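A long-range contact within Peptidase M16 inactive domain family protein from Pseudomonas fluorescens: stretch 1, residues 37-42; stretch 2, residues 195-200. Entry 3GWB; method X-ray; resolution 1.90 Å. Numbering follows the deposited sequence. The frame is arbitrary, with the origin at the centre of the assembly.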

# COMPACT_ATOMS: atom_id res chain seq x y z
N ASP A 37 3.45 16.77 -13.33
CA ASP A 37 2.35 16.19 -12.58
C ASP A 37 1.10 17.01 -12.81
O ASP A 37 1.12 18.23 -12.69
CB ASP A 37 2.66 16.18 -11.09
CG ASP A 37 3.74 15.18 -10.72
OD1 ASP A 37 4.01 15.01 -9.52
OD2 ASP A 37 4.31 14.56 -11.64
N LEU A 38 0.02 16.32 -13.17
CA LEU A 38 -1.28 16.94 -13.39
C LEU A 38 -2.20 16.34 -12.34
O LEU A 38 -2.29 15.12 -12.20
CB LEU A 38 -1.81 16.61 -14.79
CG LEU A 38 -3.26 16.98 -15.13
CD1 LEU A 38 -3.45 18.48 -14.99
CD2 LEU A 38 -3.58 16.53 -16.55
N ARG A 39 -2.88 17.20 -11.59
CA ARG A 39 -3.78 16.73 -10.55
C ARG A 39 -5.11 17.45 -10.66
O ARG A 39 -5.15 18.68 -10.80
CB ARG A 39 -3.13 16.98 -9.18
CG ARG A 39 -3.84 16.35 -7.98
CD ARG A 39 -3.04 16.65 -6.71
NE ARG A 39 -3.67 16.15 -5.49
CZ ARG A 39 -3.67 14.88 -5.10
NH1 ARG A 39 -3.07 13.95 -5.84
NH2 ARG A 39 -4.26 14.53 -3.96
N LEU A 40 -6.19 16.68 -10.63
CA LEU A 40 -7.54 17.23 -10.72
C LEU A 40 -8.23 16.97 -9.39
O LEU A 40 -8.32 15.83 -8.93
CB LEU A 40 -8.32 16.56 -11.85
CG LEU A 40 -8.16 17.07 -13.29
CD1 LEU A 40 -6.69 17.27 -13.64
CD2 LEU A 40 -8.81 16.07 -14.24
N ILE A 41 -8.72 18.04 -8.78
CA ILE A 41 -9.41 17.91 -7.51
C ILE A 41 -10.86 18.31 -7.72
O ILE A 41 -11.14 19.46 -8.08
CB ILE A 41 -8.79 18.84 -6.43
CG1 ILE A 41 -7.30 18.51 -6.22
CG2 ILE A 41 -9.51 18.63 -5.11
CD1 ILE A 41 -6.41 18.85 -7.40
N PHE A 42 -11.78 17.37 -7.53
CA PHE A 42 -13.21 17.63 -7.69
C PHE A 42 -13.88 17.66 -6.33
O PHE A 42 -13.47 16.96 -5.41
CB PHE A 42 -13.89 16.50 -8.49
CG PHE A 42 -13.35 16.29 -9.87
CD1 PHE A 42 -13.99 16.83 -10.97
CD2 PHE A 42 -12.19 15.53 -10.08
CE1 PHE A 42 -13.51 16.61 -12.25
CE2 PHE A 42 -11.70 15.31 -11.36
CZ PHE A 42 -12.36 15.85 -12.45
N GLY A 195 -16.88 22.87 -14.01
CA GLY A 195 -16.99 23.98 -13.07
C GLY A 195 -16.76 23.55 -11.63
O GLY A 195 -16.62 24.40 -10.74
N ASN A 196 -16.70 22.24 -11.39
CA ASN A 196 -16.52 21.69 -10.05
C ASN A 196 -15.12 21.12 -9.81
O ASN A 196 -14.89 20.39 -8.85
CB ASN A 196 -17.56 20.58 -9.82
CG ASN A 196 -17.77 20.25 -8.36
OD1 ASN A 196 -17.98 21.15 -7.54
ND2 ASN A 196 -17.72 18.96 -8.02
N VAL A 197 -14.17 21.46 -10.68
CA VAL A 197 -12.82 20.93 -10.54
C VAL A 197 -11.71 21.97 -10.44
O VAL A 197 -11.84 23.10 -10.92
CB VAL A 197 -12.48 19.99 -11.73
CG1 VAL A 197 -12.18 20.83 -12.97
CG2 VAL A 197 -11.28 19.09 -11.36
N VAL A 198 -10.63 21.57 -9.79
CA VAL A 198 -9.44 22.40 -9.66
C VAL A 198 -8.37 21.67 -10.46
O VAL A 198 -8.17 20.48 -10.26
CB VAL A 198 -8.95 22.51 -8.20
CG1 VAL A 198 -7.59 23.22 -8.16
CG2 VAL A 198 -9.97 23.28 -7.36
N ILE A 199 -7.69 22.38 -11.35
CA ILE A 199 -6.65 21.78 -12.18
C ILE A 199 -5.28 22.28 -11.74
O ILE A 199 -4.97 23.46 -11.90
CB ILE A 199 -6.87 22.14 -13.67
CG1 ILE A 199 -8.21 21.57 -14.14
CG2 ILE A 199 -5.74 21.60 -14.53
CD1 ILE A 199 -8.64 22.10 -15.49
N ALA A 200 -4.47 21.39 -11.18
CA ALA A 200 -3.14 21.75 -10.70
C ALA A 200 -2.09 21.09 -11.58
O ALA A 200 -2.17 19.90 -11.87
CB ALA A 200 -2.97 21.31 -9.25

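Two strands more than 150 residues apart in sequence lie side by side here, running antiparallel with 163° between their N-to-C directions. Followed along the second strand, the contact begins just after Gly195, which touches nothing in the partner; having no side chain, it could offer only backbone.

Asn196 makes its approach mainly through the backbone. Its carbonyl O lies 3.4 Å from CA of Phe42, a CA-H...O contact that brings Asn196, itself in no bridge, up to the last pair of the ladder. The side-chain amide suits a buried place because its polar atoms are satisfied: OD1 and ND2 both find hydrogen bonds outside this contact.

Val197 faces Phe42 in a non-hydrogen-bonded pair, where the CA atoms come within 4.4 Å. Its chi1 of 76° (p) sets CG2 over one face of the Phe42 ring, 3.4 Å from the centroid and only 10° off the normal, a clear CH-pi contact. A methyl is small enough to sit squarely on the aromatic face. The same CG2 lies 3.9 Å from Leu40 CB, so a single branch of valine touches two apolar neighbours on this face of the sheet. Val197 CA also approaches Ile41 O at 3.3 Å.

At Val198 the pairing changes character. Its N donates to Ile41 O at 2.8 Å, and its O accepts from Ile41 N at 2.9 Å, closing the small ring of a hydrogen-bonded pair. The same O receives a CA-H...O contact from Leu40 CA at 3.3 Å. The side chains of Val198 and Ile41 share the other face of the sheet, with CB to CB at 4.1 Å; both are beta-branched, a shape that favours extended backbone and places bulk close to the strand.

Ile199 returns to the face of Val197, paired with Leu40 without direct hydrogen bonds between them. Its CG2 meets Leu38 CD1 at 3.9 Å: the leucine starts sideways, but the end of its side chain comes nearer. These buried hydrocarbon groups need no polar partners.

Ala200 completes the second hydrogen-bonded pair. Its N donates to Arg39 O at 2.8 Å and its O accepts from Arg39 N, also at 2.8 Å, with both angles above 165°; Leu38 CA approaches that O at 3.4 Å. The short methyl lies beside the base of the arginine, CB to CB at 4.3 Å, while the extended remainder of Arg39 leads away, carrying its charge from this buried neighbour.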